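Local atomic coordinates of capsid protein (Infectious hypodermal and hematopoietic necrosis virus, PDB entry 3N7X), a protein that forms the icosahedral shell of a shrimp densovirus, sixty copies of its beta-barrel subunit assembling into the capsid, and binds calcium. Residues M123-D129 with L279-V285. Residues are numbered along the deposited sequence; the frame is centred on the assembly and turned at random.
Sequences MVPLMKD and LKLGCRV
In the parvovirus capsid beta-barrel, Met123-Asp129 of strand 111-131 runs antiparallel beside Leu279-Val285, whose first two residues lead into strand 281-296; bridges run from Val124-Arg284 to Met127-Leu281. The axes of 123-129 and 281-285 approach to 4.3 Å with 149° between their directions. Leu279, still loop, has its CD2 3.6 Å from Asp129 OD2. Lys280 N donates to the side-chain atom Asp129 OD1 (2.9 Å), and Lys280 O accepts from Lys128 N (2.9 Å). Leu281 opposes Met127 in a non-hydrogen-bonded pair; its CD2 meets Met127 CB at 3.6 Å, while the p rotamer of Met127 carries its sulfur away. Gly282, extended at phi/psi -164/-171, forms a hydrogen-bonded pair with Leu126: Leu126 N to Gly282 O 2.7 Å, Gly282 N to Leu126 O 2.9 Å. Cys283 faces Pro125, which lacks an amide proton, at a non-hydrogen-bonded position (CA-CA 4.3 Å); Met123 CG packs on Cys283 CB at 3.9 Å. Arg284 pairs with Val124 through Val124 N to Arg284 O (2.8 Å) and Arg284 N to Val124 O (3.1 Å). Its extended side chain makes a cation-pi contact with Tyr55, a calcium-site residue, and packs on Ile271 of a second subunit. Val285 CG1 lies 3.8 Å from Met123 CB.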
# COMPACT_ATOMS: atom_id res chain seq x y z
N MET A 123 60.38 12.44 -69.86
CA MET A 123 61.47 11.86 -70.63
C MET A 123 61.04 11.39 -72.01
O MET A 123 59.96 10.83 -72.19
CB MET A 123 62.08 10.68 -69.89
CG MET A 123 63.12 9.97 -70.71
SD MET A 123 63.76 8.52 -69.89
CE MET A 123 64.65 9.30 -68.52
N VAL A 124 61.90 11.63 -73.00
CA VAL A 124 61.66 11.20 -74.37
C VAL A 124 62.88 10.39 -74.81
O VAL A 124 63.94 10.96 -75.09
CB VAL A 124 61.49 12.40 -75.32
CG1 VAL A 124 61.32 11.90 -76.75
CG2 VAL A 124 60.28 13.22 -74.89
N PRO A 125 62.76 9.06 -74.86
CA PRO A 125 63.85 8.16 -75.26
C PRO A 125 64.25 8.34 -76.73
O PRO A 125 63.40 8.49 -77.61
CB PRO A 125 63.29 6.77 -74.98
CG PRO A 125 62.32 7.02 -73.86
CD PRO A 125 61.63 8.28 -74.31
N LEU A 126 65.55 8.29 -76.99
CA LEU A 126 66.08 8.46 -78.34
C LEU A 126 67.04 7.34 -78.74
O LEU A 126 67.63 6.69 -77.89
CB LEU A 126 66.83 9.79 -78.43
CG LEU A 126 66.03 11.04 -78.07
CD1 LEU A 126 66.98 12.19 -77.86
CD2 LEU A 126 65.03 11.34 -79.18
N MET A 127 67.20 7.15 -80.05
CA MET A 127 68.12 6.13 -80.55
C MET A 127 68.72 6.55 -81.89
O MET A 127 68.17 7.39 -82.60
CB MET A 127 67.42 4.78 -80.70
CG MET A 127 66.29 4.76 -81.70
SD MET A 127 65.51 3.13 -81.71
CE MET A 127 64.59 3.17 -83.28
N LYS A 128 69.87 5.97 -82.21
CA LYS A 128 70.56 6.25 -83.45
C LYS A 128 71.08 4.92 -83.97
O LYS A 128 72.26 4.77 -84.27
CB LYS A 128 71.71 7.23 -83.21
CG LYS A 128 72.27 7.88 -84.47
CD LYS A 128 73.28 8.96 -84.11
CE LYS A 128 73.71 9.77 -85.33
NZ LYS A 128 74.58 10.92 -84.94
N ASP A 129 70.19 3.94 -84.04
CA ASP A 129 70.56 2.62 -84.51
C ASP A 129 70.03 2.30 -85.90
O ASP A 129 70.44 1.33 -86.52
CB ASP A 129 70.10 1.55 -83.51
CG ASP A 129 70.81 1.66 -82.17
OD1 ASP A 129 72.05 1.83 -82.17
OD2 ASP A 129 70.13 1.58 -81.13
N LEU A 279 74.01 -0.65 -78.34
CA LEU A 279 73.02 0.27 -78.89
C LEU A 279 73.42 1.71 -78.65
O LEU A 279 74.21 2.02 -77.76
CB LEU A 279 71.65 0.01 -78.26
CG LEU A 279 71.03 -1.37 -78.48
CD1 LEU A 279 69.62 -1.37 -77.89
CD2 LEU A 279 70.98 -1.69 -79.97
N LYS A 280 72.87 2.60 -79.47
CA LYS A 280 73.14 4.03 -79.34
C LYS A 280 71.84 4.66 -78.86
O LYS A 280 70.98 5.05 -79.66
CB LYS A 280 73.56 4.63 -80.69
CG LYS A 280 74.82 4.01 -81.28
CD LYS A 280 75.31 4.80 -82.49
CE LYS A 280 76.47 4.09 -83.19
NZ LYS A 280 76.04 2.80 -83.81
N LEU A 281 71.70 4.74 -77.55
CA LEU A 281 70.49 5.30 -76.95
C LEU A 281 70.78 6.57 -76.16
O LEU A 281 71.91 6.81 -75.73
CB LEU A 281 69.84 4.26 -76.02
CG LEU A 281 69.54 2.88 -76.60
CD1 LEU A 281 68.95 2.00 -75.52
CD2 LEU A 281 68.58 2.99 -77.78
N GLY A 282 69.74 7.37 -75.98
CA GLY A 282 69.85 8.60 -75.23
C GLY A 282 68.45 9.04 -74.87
O GLY A 282 67.50 8.29 -75.06
N CYS A 283 68.31 10.25 -74.34
CA CYS A 283 66.99 10.75 -73.98
C CYS A 283 67.05 12.23 -73.68
O CYS A 283 68.12 12.80 -73.45
CB CYS A 283 66.46 10.01 -72.76
SG CYS A 283 67.26 10.52 -71.22
N ARG A 284 65.88 12.86 -73.69
CA ARG A 284 65.75 14.28 -73.38
C ARG A 284 64.67 14.42 -72.33
O ARG A 284 63.61 13.80 -72.43
CB ARG A 284 65.36 15.07 -74.62
CG ARG A 284 64.76 16.45 -74.32
CD ARG A 284 64.50 17.12 -75.64
NE ARG A 284 63.67 18.33 -75.60
CZ ARG A 284 62.42 18.38 -75.16
NH1 ARG A 284 61.83 17.30 -74.67
NH2 ARG A 284 61.74 19.50 -75.28
N VAL A 285 64.93 15.25 -71.33
CA VAL A 285 63.96 15.46 -70.28
C VAL A 285 63.78 16.95 -70.04
O VAL A 285 64.56 17.76 -70.54
CB VAL A 285 64.42 14.83 -68.94
CG1 VAL A 285 64.73 13.35 -69.13
CG2 VAL A 285 65.64 15.57 -68.41
O HOH W 1 74.20 0.38 -82.77